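Local coordinates for Serine/threonine-protein kinase Tel1 (Chaetomium thermophilum, PDB 6SKY), which probably acts as a serine/threonine protein kinase that senses DNA damage, phosphorylating [ST]-Q sites to activate checkpoint signalling, at residues V2816-C2821 with T2919-I2924; L1674-K1679 with Q1717-E1722; P1595-L1600 with N2098-S2103. One frame throughout, in Å; residues are numbered along the deposited sequence.

Contact 1. Residues V2816-C2821 with T2919-I2924; sequences VFRRCC and TVNDLI
The guanidinium of Arg2818 carries Ile2924 CD1 over the centre of one face, 3.8 Å above its plane, while Asn2921 OD1 lies at its edge, near the plane. The Phe2817 ring is touched differently: Ile2924 CD1 meets its edge, 3.6 Å from CE2, and one face takes SG of Cys2821, a turn later on the same helix, offset toward the rim. The terminal methyl of Ile2924 therefore sits between an aromatic edge and a cationic face. With chi2 extended (-173°), Ile2924 carries CD1 out to meet Phe2817 tip to tip.

Arg2818 starts with CG anti to the backbone N and bends at chi3, which turns the guanidinium across Asn2921, the two planes nearly perpendicular. Arg2818 NH2 donates to Asn2921 OD1 at 3.2 Å, but the N-H...O angle of 126° makes this bond weak. The helices themselves, 2816-2828 of the kinase domain and 2916-2927 of the FATC region, approach to 10.5 Å between segment axes at 126°, so the packing is steeply crossed and closer to antiparallel than to parallel. This is a FATC helix laid against the PI3/PI4-type kinase domain, the C-terminal arrangement of PIKK enzymes. Val2920 CG1 lies 3.9 Å from Cys2821 CB and also reaches Arg2818 CG; the CA atoms of Val2920 and Cys2821 are the nearest, 6.9 Å apart. The amide of Asn2921 has its stronger partner across the dimer: ND2 donates to Ala2259 O of the second subunit, and Asp2922 forms a salt bridge with Arg2260 of that subunit. Helix 2732-2755 covers Phe2817, Cys2821 and Leu2923.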
ATOM      1  N   VAL A2816      14.937 -19.161  -3.283  1.00 21.77           N
ATOM      2  CA  VAL A2816      15.978 -18.144  -3.256  1.00 21.77           C
ATOM      3  C   VAL A2816      16.031 -17.384  -4.572  1.00 21.77           C
ATOM      4  O   VAL A2816      16.164 -16.158  -4.586  1.00 21.77           O
ATOM      5  CB  VAL A2816      17.330 -18.785  -2.910  1.00 21.77           C
ATOM      6  CG1 VAL A2816      18.425 -17.758  -2.916  1.00 21.77           C
ATOM      7  CG2 VAL A2816      17.257 -19.446  -1.575  1.00 21.77           C
ATOM      8  N   PHE A2817      15.913 -18.084  -5.697  1.00 18.25           N
ATOM      9  CA  PHE A2817      16.088 -17.425  -6.985  1.00 18.25           C
ATOM     10  C   PHE A2817      14.972 -16.432  -7.254  1.00 18.25           C
ATOM     11  O   PHE A2817      15.228 -15.289  -7.637  1.00 18.25           O
ATOM     12  CB  PHE A2817      16.162 -18.454  -8.107  1.00 18.25           C
ATOM     13  CG  PHE A2817      16.300 -17.847  -9.464  1.00 18.25           C
ATOM     14  CD1 PHE A2817      17.488 -17.290  -9.865  1.00 18.25           C
ATOM     15  CD2 PHE A2817      15.240 -17.825 -10.335  1.00 18.25           C
ATOM     16  CE1 PHE A2817      17.612 -16.729 -11.097  1.00 18.25           C
ATOM     17  CE2 PHE A2817      15.368 -17.263 -11.566  1.00 18.25           C
ATOM     18  CZ  PHE A2817      16.555 -16.715 -11.944  1.00 18.25           C
ATOM     19  N   ARG A2818      13.725 -16.845  -7.063  1.00 18.51           N
ATOM     20  CA  ARG A2818      12.605 -15.971  -7.379  1.00 18.51           C
ATOM     21  C   ARG A2818      12.517 -14.799  -6.413  1.00 18.51           C
ATOM     22  O   ARG A2818      12.247 -13.667  -6.825  1.00 18.51           O
ATOM     23  CB  ARG A2818      11.323 -16.783  -7.371  1.00 18.51           C
ATOM     24  CG  ARG A2818      10.218 -16.172  -8.149  1.00 18.51           C
ATOM     25  CD  ARG A2818       9.027 -17.078  -8.177  1.00 18.51           C
ATOM     26  NE  ARG A2818       9.262 -18.254  -8.998  1.00 18.51           N
ATOM     27  CZ  ARG A2818       8.855 -18.376 -10.252  1.00 18.51           C
ATOM     28  NH1 ARG A2818       9.110 -19.480 -10.923  1.00 18.51           N
ATOM     29  NH2 ARG A2818       8.193 -17.393 -10.829  1.00 18.51           N
ATOM     30  N   ARG A2819      12.776 -15.039  -5.130  1.00 22.26           N
ATOM     31  CA  ARG A2819      12.764 -13.951  -4.164  1.00 22.26           C
ATOM     32  C   ARG A2819      13.889 -12.965  -4.426  1.00 22.26           C
ATOM     33  O   ARG A2819      13.703 -11.758  -4.273  1.00 22.26           O
ATOM     34  CB  ARG A2819      12.863 -14.497  -2.747  1.00 22.26           C
ATOM     35  CG  ARG A2819      11.701 -15.341  -2.325  1.00 22.26           C
ATOM     36  CD  ARG A2819      10.861 -14.652  -1.309  1.00 22.26           C
ATOM     37  NE  ARG A2819      11.596 -14.387  -0.085  1.00 22.26           N
ATOM     38  CZ  ARG A2819      11.142 -13.612   0.888  1.00 22.26           C
ATOM     39  NH1 ARG A2819      11.869 -13.411   1.974  1.00 22.26           N
ATOM     40  NH2 ARG A2819       9.965 -13.031   0.768  1.00 22.26           N
ATOM     41  N   CYS A2820      15.060 -13.449  -4.827  1.00 22.40           N
ATOM     42  CA  CYS A2820      16.160 -12.533  -5.081  1.00 22.40           C
ATOM     43  C   CYS A2820      15.980 -11.779  -6.386  1.00 22.40           C
ATOM     44  O   CYS A2820      16.381 -10.619  -6.478  1.00 22.40           O
ATOM     45  CB  CYS A2820      17.483 -13.287  -5.070  1.00 22.40           C
ATOM     46  SG  CYS A2820      18.005 -13.767  -3.429  1.00 22.40           S
ATOM     47  N   CYS A2821      15.367 -12.404  -7.389  1.00 17.76           N
ATOM     48  CA  CYS A2821      14.956 -11.675  -8.581  1.00 17.76           C
ATOM     49  C   CYS A2821      13.996 -10.552  -8.231  1.00 17.76           C
ATOM     50  O   CYS A2821      14.131  -9.433  -8.735  1.00 17.76           O
ATOM     51  CB  CYS A2821      14.308 -12.627  -9.580  1.00 17.76           C
ATOM     52  SG  CYS A2821      15.418 -13.609 -10.548  1.00 17.76           S
ATOM     53  N   THR A2919       5.936  -9.347 -13.062  1.00 22.92           N
ATOM     54  CA  THR A2919       7.029  -9.148 -14.005  1.00 22.92           C
ATOM     55  C   THR A2919       8.020 -10.298 -13.953  1.00 22.92           C
ATOM     56  O   THR A2919       8.425 -10.830 -14.990  1.00 22.92           O
ATOM     57  CB  THR A2919       7.733  -7.833 -13.707  1.00 22.92           C
ATOM     58  OG1 THR A2919       6.759  -6.803 -13.545  1.00 22.92           O
ATOM     59  CG2 THR A2919       8.639  -7.472 -14.840  1.00 22.92           C
ATOM     60  N   VAL A2920       8.423 -10.696 -12.747  1.00 20.42           N
ATOM     61  CA  VAL A2920       9.361 -11.800 -12.603  1.00 20.42           C
ATOM     62  C   VAL A2920       8.741 -13.106 -13.080  1.00 20.42           C
ATOM     63  O   VAL A2920       9.423 -13.942 -13.676  1.00 20.42           O
ATOM     64  CB  VAL A2920       9.849 -11.891 -11.149  1.00 20.42           C
ATOM     65  CG1 VAL A2920      10.706 -13.103 -10.949  1.00 20.42           C
ATOM     66  CG2 VAL A2920      10.625 -10.662 -10.798  1.00 20.42           C
ATOM     67  N   ASN A2921       7.444 -13.306 -12.844  1.00 24.12           N
ATOM     68  CA  ASN A2921       6.782 -14.498 -13.361  1.00 24.12           C
ATOM     69  C   ASN A2921       6.862 -14.552 -14.873  1.00 24.12           C
ATOM     70  O   ASN A2921       7.182 -15.593 -15.452  1.00 24.12           O
ATOM     71  CB  ASN A2921       5.324 -14.538 -12.920  1.00 24.12           C
ATOM     72  CG  ASN A2921       5.162 -14.898 -11.481  1.00 24.12           C
ATOM     73  OD1 ASN A2921       6.129 -14.963 -10.739  1.00 24.12           O
ATOM     74  ND2 ASN A2921       3.933 -15.123 -11.067  1.00 24.12           N
ATOM     75  N   ASP A2922       6.570 -13.436 -15.534  1.00 25.73           N
ATOM     76  CA  ASP A2922       6.616 -13.421 -16.991  1.00 25.73           C
ATOM     77  C   ASP A2922       8.031 -13.646 -17.506  1.00 25.73           C
ATOM     78  O   ASP A2922       8.237 -14.361 -18.494  1.00 25.73           O
ATOM     79  CB  ASP A2922       6.059 -12.105 -17.511  1.00 25.73           C
ATOM     80  CG  ASP A2922       5.223 -12.283 -18.757  1.00 25.73           C
ATOM     81  OD1 ASP A2922       4.911 -13.442 -19.107  1.00 25.73           O
ATOM     82  OD2 ASP A2922       4.873 -11.267 -19.394  1.00 25.73           O
ATOM     83  N   LEU A2923       9.025 -13.057 -16.838  1.00 21.80           N
ATOM     84  CA  LEU A2923      10.409 -13.222 -17.267  1.00 21.80           C
ATOM     85  C   LEU A2923      10.867 -14.664 -17.135  1.00 21.80           C
ATOM     86  O   LEU A2923      11.513 -15.200 -18.036  1.00 21.80           O
ATOM     87  CB  LEU A2923      11.320 -12.307 -16.462  1.00 21.80           C
ATOM     88  CG  LEU A2923      11.229 -10.824 -16.758  1.00 21.80           C
ATOM     89  CD1 LEU A2923      12.102 -10.078 -15.809  1.00 21.80           C
ATOM     90  CD2 LEU A2923      11.637 -10.580 -18.168  1.00 21.80           C
ATOM     91  N   ILE A2924      10.561 -15.308 -16.009  1.00 37.14           N
ATOM     92  CA  ILE A2924      10.975 -16.691 -15.828  1.00 37.14           C
ATOM     93  C   ILE A2924      10.174 -17.616 -16.727  1.00 37.14           C
ATOM     94  O   ILE A2924      10.648 -18.689 -17.099  1.00 37.14           O
ATOM     95  CB  ILE A2924      10.867 -17.093 -14.347  1.00 37.14           C
ATOM     96  CG1 ILE A2924      11.751 -16.203 -13.491  1.00 37.14           C
ATOM     97  CG2 ILE A2924      11.296 -18.507 -14.138  1.00 37.14           C
ATOM     98  CD1 ILE A2924      11.842 -16.629 -12.075  1.00 37.14           C
TER

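Contact 2. Residues L1674-K1679 with Q1717-E1722; sequences LLNLIK and QESLPE
Ser1719, the last residue of helix 1710-1719, presses against helix 1670-1684 where the packing is densest: its CA comes within 5.8 Å of Asn1676 CA, and its CB is 3.6 Å from Leu1675 CB. Leu1675 and Leu1720 both continue this buried side by resting on helix 1687-1706, which lies between the two segments in the chain. Lys1679 CB belongs to it too, passing Leu1720 CD2 at 3.9 Å, the two side chains running in opposite directions. Asn1676 OD1 comes over the CB of Ser1719, whose OG turns back along its own helix to bond Ala1715 O.

The looser side is confined to the outer part of the partly exposed Lys1679, where its CD meets the ring CD of Pro1721 tip to tip, also at 3.9 Å. Pro1721 is exposed and occupies the N-cap position of the short helix 1722-1726, so this edge faces solvent. With CG anti to the backbone N (chi1 177°) and a bend at chi3 (66°), the lysine folds back instead of running straight outward.

That bend delivers Lys1679 NZ to Ser1719 O at 2.9 Å, nearly along the C=O axis (169°). A cationic donor thus meets a carbonyl at a helix C-terminus, where it would probably complement the partial negative charge gathered there.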
ATOM      1  N   LEU A1674      44.567 -41.821  11.749  1.00 39.32           N
ATOM      2  CA  LEU A1674      44.809 -42.679  12.902  1.00 39.32           C
ATOM      3  C   LEU A1674      46.184 -42.434  13.499  1.00 39.32           C
ATOM      4  O   LEU A1674      46.345 -42.471  14.721  1.00 39.32           O
ATOM      5  CB  LEU A1674      44.654 -44.140  12.518  1.00 39.32           C
ATOM      6  CG  LEU A1674      43.234 -44.659  12.627  1.00 39.32           C
ATOM      7  CD1 LEU A1674      43.233 -46.131  12.400  1.00 39.32           C
ATOM      8  CD2 LEU A1674      42.687 -44.330  13.982  1.00 39.32           C
ATOM      9  N   LEU A1675      47.189 -42.178  12.666  1.00 43.96           N
ATOM     10  CA  LEU A1675      48.516 -41.910  13.198  1.00 43.96           C
ATOM     11  C   LEU A1675      48.542 -40.621  13.997  1.00 43.96           C
ATOM     12  O   LEU A1675      49.200 -40.552  15.033  1.00 43.96           O
ATOM     13  CB  LEU A1675      49.542 -41.864  12.076  1.00 43.96           C
ATOM     14  CG  LEU A1675      49.876 -43.237  11.508  1.00 43.96           C
ATOM     15  CD1 LEU A1675      50.964 -43.124  10.483  1.00 43.96           C
ATOM     16  CD2 LEU A1675      50.284 -44.158  12.620  1.00 43.96           C
ATOM     17  N   ASN A1676      47.833 -39.589  13.546  1.00 43.15           N
ATOM     18  CA  ASN A1676      47.766 -38.364  14.332  1.00 43.15           C
ATOM     19  C   ASN A1676      47.000 -38.578  15.625  1.00 43.15           C
ATOM     20  O   ASN A1676      47.388 -38.056  16.676  1.00 43.15           O
ATOM     21  CB  ASN A1676      47.129 -37.246  13.519  1.00 43.15           C
ATOM     22  CG  ASN A1676      48.044 -36.720  12.457  1.00 43.15           C
ATOM     23  OD1 ASN A1676      49.104 -37.274  12.214  1.00 43.15           O
ATOM     24  ND2 ASN A1676      47.640 -35.644  11.811  1.00 43.15           N
ATOM     25  N   LEU A1677      45.916 -39.351  15.576  1.00 39.62           N
ATOM     26  CA  LEU A1677      45.172 -39.631  16.798  1.00 39.62           C
ATOM     27  C   LEU A1677      46.022 -40.390  17.803  1.00 39.62           C
ATOM     28  O   LEU A1677      45.926 -40.150  19.009  1.00 39.62           O
ATOM     29  CB  LEU A1677      43.911 -40.417  16.480  1.00 39.62           C
ATOM     30  CG  LEU A1677      42.687 -39.607  16.094  1.00 39.62           C
ATOM     31  CD1 LEU A1677      41.521 -40.529  15.968  1.00 39.62           C
ATOM     32  CD2 LEU A1677      42.422 -38.574  17.136  1.00 39.62           C
ATOM     33  N   ILE A1678      46.854 -41.312  17.330  1.00 39.83           N
ATOM     34  CA  ILE A1678      47.689 -42.091  18.236  1.00 39.83           C
ATOM     35  C   ILE A1678      48.863 -41.265  18.733  1.00 39.83           C
ATOM     36  O   ILE A1678      49.254 -41.365  19.897  1.00 39.83           O
ATOM     37  CB  ILE A1678      48.153 -43.380  17.544  1.00 39.83           C
ATOM     38  CG1 ILE A1678      46.973 -44.321  17.337  1.00 39.83           C
ATOM     39  CG2 ILE A1678      49.207 -44.066  18.356  1.00 39.83           C
ATOM     40  CD1 ILE A1678      47.301 -45.519  16.505  1.00 39.83           C
ATOM     41  N   LYS A1679      49.437 -40.429  17.872  1.00 43.32           N
ATOM     42  CA  LYS A1679      50.544 -39.582  18.284  1.00 43.32           C
ATOM     43  C   LYS A1679      50.117 -38.589  19.349  1.00 43.32           C
ATOM     44  O   LYS A1679      50.874 -38.313  20.283  1.00 43.32           O
ATOM     45  CB  LYS A1679      51.111 -38.844  17.079  1.00 43.32           C
ATOM     46  CG  LYS A1679      52.217 -37.891  17.422  1.00 43.32           C
ATOM     47  CD  LYS A1679      52.524 -36.982  16.260  1.00 43.32           C
ATOM     48  CE  LYS A1679      51.363 -36.063  15.973  1.00 43.32           C
ATOM     49  NZ  LYS A1679      51.630 -35.197  14.802  1.00 43.32           N
ATOM     50  N   GLN A1717      55.866 -40.717   7.671  1.00 71.65           N
ATOM     51  CA  GLN A1717      56.802 -39.611   7.497  1.00 71.65           C
ATOM     52  C   GLN A1717      56.118 -38.254   7.510  1.00 71.65           C
ATOM     53  O   GLN A1717      56.806 -37.237   7.643  1.00 71.65           O
ATOM     54  CB  GLN A1717      57.582 -39.764   6.189  1.00 71.65           C
ATOM     55  CG  GLN A1717      58.307 -41.091   6.025  1.00 71.65           C
ATOM     56  CD  GLN A1717      59.676 -41.116   6.662  1.00 71.65           C
ATOM     57  OE1 GLN A1717      60.233 -40.078   7.013  1.00 71.65           O
ATOM     58  NE2 GLN A1717      60.233 -42.310   6.809  1.00 71.65           N
ATOM     59  N   GLU A1718      54.795 -38.208   7.375  1.00 71.08           N
ATOM     60  CA  GLU A1718      54.059 -36.956   7.399  1.00 71.08           C
ATOM     61  C   GLU A1718      53.150 -36.812   8.608  1.00 71.08           C
ATOM     62  O   GLU A1718      52.639 -35.714   8.845  1.00 71.08           O
ATOM     63  CB  GLU A1718      53.233 -36.806   6.119  1.00 71.08           C
ATOM     64  CG  GLU A1718      54.044 -37.078   4.874  1.00 71.08           C
ATOM     65  CD  GLU A1718      53.459 -36.439   3.641  1.00 71.08           C
ATOM     66  OE1 GLU A1718      52.744 -35.424   3.782  1.00 71.08           O
ATOM     67  OE2 GLU A1718      53.720 -36.952   2.532  1.00 71.08           O
ATOM     68  N   SER A1719      52.933 -37.877   9.370  1.00 62.10           N
ATOM     69  CA  SER A1719      52.200 -37.778  10.622  1.00 62.10           C
ATOM     70  C   SER A1719      53.099 -37.614  11.835  1.00 62.10           C
ATOM     71  O   SER A1719      52.677 -37.014  12.827  1.00 62.10           O
ATOM     72  CB  SER A1719      51.328 -39.016  10.822  1.00 62.10           C
ATOM     73  OG  SER A1719      50.367 -39.115   9.794  1.00 62.10           O
ATOM     74  N   LEU A1720      54.319 -38.128  11.787  1.00 64.40           N
ATOM     75  CA  LEU A1720      55.173 -38.102  12.956  1.00 64.40           C
ATOM     76  C   LEU A1720      56.375 -37.197  12.732  1.00 64.40           C
ATOM     77  O   LEU A1720      56.934 -37.170  11.630  1.00 64.40           O
ATOM     78  CB  LEU A1720      55.668 -39.508  13.304  1.00 64.40           C
ATOM     79  CG  LEU A1720      54.629 -40.618  13.420  1.00 64.40           C
ATOM     80  CD1 LEU A1720      55.304 -41.905  13.812  1.00 64.40           C
ATOM     81  CD2 LEU A1720      53.550 -40.264  14.414  1.00 64.40           C
ATOM     82  N   PRO A1721      56.790 -36.442  13.742  1.00 66.37           N
ATOM     83  CA  PRO A1721      58.069 -35.737  13.653  1.00 66.37           C
ATOM     84  C   PRO A1721      59.228 -36.719  13.679  1.00 66.37           C
ATOM     85  O   PRO A1721      59.087 -37.882  14.061  1.00 66.37           O
ATOM     86  CB  PRO A1721      58.068 -34.836  14.890  1.00 66.37           C
ATOM     87  CG  PRO A1721      57.095 -35.456  15.813  1.00 66.37           C
ATOM     88  CD  PRO A1721      56.050 -36.092  14.963  1.00 66.37           C
ATOM     89  N   GLU A1722      60.392 -36.233  13.258  1.00 69.00           N
ATOM     90  CA  GLU A1722      61.538 -37.124  13.100  1.00 69.00           C
ATOM     91  C   GLU A1722      62.003 -37.775  14.398  1.00 69.00           C
ATOM     92  O   GLU A1722      62.303 -38.982  14.369  1.00 69.00           O
ATOM     93  CB  GLU A1722      62.695 -36.370  12.438  1.00 69.00           C
ATOM     94  CG  GLU A1722      63.894 -37.249  12.142  1.00 69.00           C
ATOM     95  CD  GLU A1722      65.092 -36.450  11.685  1.00 69.00           C
ATOM     96  OE1 GLU A1722      64.979 -35.207  11.620  1.00 69.00           O
ATOM     97  OE2 GLU A1722      66.143 -37.059  11.395  1.00 69.00           O
TER

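Contact 3. Residues P1595-L1600 with N2098-S2103; sequences PPSSRL and NVRDQS
The backbone of 1595-1600 is a loop that approaches the segment 2098-2103 most closely where Ser1597 CA lies 5.7 Å from Asn2098 CA. Asn2098 points its amide into the loop: ND2 is 3.5 Å from Ser1597 CA and 3.2 Å from Pro1596 O, while OD1 is held from outside by Arg2056. Arg2100, bent at chi3 (-70°), brings its guanidinium back across Ser1597 and Arg1599. Ser1597 CB lies over one face of the group, and Arg1599 CB comes in at the edge, in plane, 3.4 Å from Arg2100 NH1. The extended chain of Arg1599 crosses obliquely, its own guanidinium turned 61° from that of Arg2100.

The two NH1 atoms of Arg1599 and Arg2100 are 4.8 Å apart, so like charges stand close. Glu2104 probably offsets this: it forms a salt bridge with Arg1599 and a long, weak ion pair with Arg2100. Ser1597 OG, anti to its backbone N, accepts from Arg1599 N at 3.1 Å and 169°. This is an ST turn within the loop between helices 1578-1588 and 1606-1619, where that loop meets the connection between helices 2077-2097 and 2102-2119 of the alpha-helical FAT domain.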
ATOM      1  N   PRO A1595      37.718  -8.248  36.810  1.00 55.66           N
ATOM      2  CA  PRO A1595      37.760  -6.879  37.312  1.00 55.66           C
ATOM      3  C   PRO A1595      36.363  -6.309  37.437  1.00 55.66           C
ATOM      4  O   PRO A1595      35.459  -6.661  36.657  1.00 55.66           O
ATOM      5  CB  PRO A1595      38.573  -6.136  36.244  1.00 55.66           C
ATOM      6  CG  PRO A1595      39.304  -7.182  35.514  1.00 55.66           C
ATOM      7  CD  PRO A1595      38.456  -8.400  35.550  1.00 55.66           C
ATOM      8  N   PRO A1596      36.138  -5.422  38.402  1.00 58.38           N
ATOM      9  CA  PRO A1596      34.800  -4.844  38.566  1.00 58.38           C
ATOM     10  C   PRO A1596      34.377  -4.044  37.349  1.00 58.38           C
ATOM     11  O   PRO A1596      33.337  -4.317  36.745  1.00 58.38           O
ATOM     12  CB  PRO A1596      34.952  -3.950  39.802  1.00 58.38           C
ATOM     13  CG  PRO A1596      36.401  -3.641  39.872  1.00 58.38           C
ATOM     14  CD  PRO A1596      37.108  -4.849  39.348  1.00 58.38           C
ATOM     15  N   SER A1597      35.191  -3.067  36.977  1.00 58.70           N
ATOM     16  CA  SER A1597      34.922  -2.226  35.825  1.00 58.70           C
ATOM     17  C   SER A1597      35.455  -2.904  34.569  1.00 58.70           C
ATOM     18  O   SER A1597      35.834  -4.076  34.580  1.00 58.70           O
ATOM     19  CB  SER A1597      35.538  -0.846  36.025  1.00 58.70           C
ATOM     20  OG  SER A1597      35.569  -0.129  34.806  1.00 58.70           O
ATOM     21  N   SER A1598      35.478  -2.171  33.467  1.00 60.56           N
ATOM     22  CA  SER A1598      36.059  -2.669  32.236  1.00 60.56           C
ATOM     23  C   SER A1598      37.126  -1.743  31.685  1.00 60.56           C
ATOM     24  O   SER A1598      37.672  -2.025  30.618  1.00 60.56           O
ATOM     25  CB  SER A1598      34.978  -2.888  31.174  1.00 60.56           C
ATOM     26  OG  SER A1598      35.532  -3.468  30.012  1.00 60.56           O
ATOM     27  N   ARG A1599      37.426  -0.641  32.365  1.00 70.37           N
ATOM     28  CA  ARG A1599      38.593   0.151  32.014  1.00 70.37           C
ATOM     29  C   ARG A1599      39.872  -0.464  32.553  1.00 70.37           C
ATOM     30  O   ARG A1599      40.950  -0.194  32.018  1.00 70.37           O
ATOM     31  CB  ARG A1599      38.438   1.582  32.538  1.00 70.37           C
ATOM     32  CG  ARG A1599      39.258   2.607  31.773  1.00 70.37           C
ATOM     33  CD  ARG A1599      38.927   4.029  32.190  1.00 70.37           C
ATOM     34  NE  ARG A1599      39.532   5.008  31.288  1.00 70.37           N
ATOM     35  CZ  ARG A1599      39.523   6.323  31.487  1.00 70.37           C
ATOM     36  NH1 ARG A1599      38.941   6.832  32.564  1.00 70.37           N
ATOM     37  NH2 ARG A1599      40.098   7.132  30.608  1.00 70.37           N
ATOM     38  N   LEU A1600      39.771  -1.284  33.595  1.00 67.20           N
ATOM     39  CA  LEU A1600      40.901  -1.995  34.169  1.00 67.20           C
ATOM     40  C   LEU A1600      41.015  -3.415  33.647  1.00 67.20           C
ATOM     41  O   LEU A1600      41.660  -4.248  34.286  1.00 67.20           O
ATOM     42  CB  LEU A1600      40.783  -2.020  35.690  1.00 67.20           C
ATOM     43  CG  LEU A1600      40.401  -0.695  36.338  1.00 67.20           C
ATOM     44  CD1 LEU A1600      40.240  -0.877  37.833  1.00 67.20           C
ATOM     45  CD2 LEU A1600      41.442   0.362  36.025  1.00 67.20           C
ATOM     46  N   ASN A2098      29.185   1.151  35.438  1.00 43.79           N
ATOM     47  CA  ASN A2098      30.541   1.369  35.912  1.00 43.79           C
ATOM     48  C   ASN A2098      31.116   2.709  35.487  1.00 43.79           C
ATOM     49  O   ASN A2098      32.326   2.912  35.602  1.00 43.79           O
ATOM     50  CB  ASN A2098      31.452   0.247  35.425  1.00 43.79           C
ATOM     51  CG  ASN A2098      31.197  -1.052  36.132  1.00 43.79           C
ATOM     52  OD1 ASN A2098      30.816  -1.073  37.295  1.00 43.79           O
ATOM     53  ND2 ASN A2098      31.413  -2.148  35.435  1.00 43.79           N
ATOM     54  N   VAL A2099      30.300   3.622  34.996  1.00 48.18           N
ATOM     55  CA  VAL A2099      30.815   4.934  34.631  1.00 48.18           C
ATOM     56  C   VAL A2099      31.087   5.727  35.898  1.00 48.18           C
ATOM     57  O   VAL A2099      30.350   5.645  36.884  1.00 48.18           O
ATOM     58  CB  VAL A2099      29.851   5.682  33.694  1.00 48.18           C
ATOM     59  CG1 VAL A2099      29.756   4.978  32.371  1.00 48.18           C
ATOM     60  CG2 VAL A2099      28.502   5.792  34.319  1.00 48.18           C
ATOM     61  N   ARG A2100      32.169   6.498  35.875  1.00 62.45           N
ATOM     62  CA  ARG A2100      32.594   7.263  37.031  1.00 62.45           C
ATOM     63  C   ARG A2100      32.569   8.767  36.826  1.00 62.45           C
ATOM     64  O   ARG A2100      32.522   9.498  37.818  1.00 62.45           O
ATOM     65  CB  ARG A2100      34.011   6.842  37.452  1.00 62.45           C
ATOM     66  CG  ARG A2100      34.064   5.475  38.099  1.00 62.45           C
ATOM     67  CD  ARG A2100      35.434   4.827  37.987  1.00 62.45           C
ATOM     68  NE  ARG A2100      35.747   4.430  36.618  1.00 62.45           N
ATOM     69  CZ  ARG A2100      36.701   3.566  36.286  1.00 62.45           C
ATOM     70  NH1 ARG A2100      36.916   3.268  35.013  1.00 62.45           N
ATOM     71  NH2 ARG A2100      37.439   2.994  37.225  1.00 62.45           N
ATOM     72  N   ASP A2101      32.593   9.254  35.590  1.00 65.58           N
ATOM     73  CA  ASP A2101      32.579  10.689  35.355  1.00 65.58           C
ATOM     74  C   ASP A2101      31.897  10.972  34.024  1.00 65.58           C
ATOM     75  O   ASP A2101      31.222  10.111  33.455  1.00 65.58           O
ATOM     76  CB  ASP A2101      33.999  11.258  35.411  1.00 65.58           C
ATOM     77  CG  ASP A2101      34.191  12.204  36.576  1.00 65.58           C
ATOM     78  OD1 ASP A2101      33.197  12.474  37.280  1.00 65.58           O
ATOM     79  OD2 ASP A2101      35.329  12.675  36.792  1.00 65.58           O
ATOM     80  N   GLN A2102      32.074  12.196  33.530  1.00 60.15           N
ATOM     81  CA  GLN A2102      31.414  12.635  32.308  1.00 60.15           C
ATOM     82  C   GLN A2102      32.119  12.118  31.065  1.00 60.15           C
ATOM     83  O   GLN A2102      31.462  11.760  30.078  1.00 60.15           O
ATOM     84  CB  GLN A2102      31.357  14.156  32.275  1.00 60.15           C
ATOM     85  CG  GLN A2102      30.618  14.767  33.431  1.00 60.15           C
ATOM     86  CD  GLN A2102      29.138  14.823  33.181  1.00 60.15           C
ATOM     87  OE1 GLN A2102      28.686  14.622  32.055  1.00 60.15           O
ATOM     88  NE2 GLN A2102      28.367  15.094  34.226  1.00 60.15           N
ATOM     89  N   SER A2103      33.450  12.094  31.081  1.00 60.06           N
ATOM     90  CA  SER A2103      34.190  11.606  29.925  1.00 60.06           C
ATOM     91  C   SER A2103      33.844  10.157  29.625  1.00 60.06           C
ATOM     92  O   SER A2103      33.736   9.763  28.457  1.00 60.06           O
ATOM     93  CB  SER A2103      35.687  11.763  30.167  1.00 60.06           C
ATOM     94  OG  SER A2103      36.044  11.245  31.433  1.00 60.06           O
TER

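How the contacts relate
Along the chain contact 3 opens first at 1595-1600, contact 2 lies nested within the span it closes, and contact 1 follows both, near the C-terminus. Centres are about 53 Å apart for contacts 1 and 2 and for 1 and 3, and about 50 Å for 2 and 3; none touches another. They share no helix. Contact 2 joins helices 1670-1684 and 1710-1719 of the alpha solenoid, one helix apart in sequence, contact 3 brings together parts 498 residues apart, and contact 1 ties the FATC helix to the kinase domain. They are thus independent packing sites away from the nucleotide site, and only contact 1 reaches the second subunit.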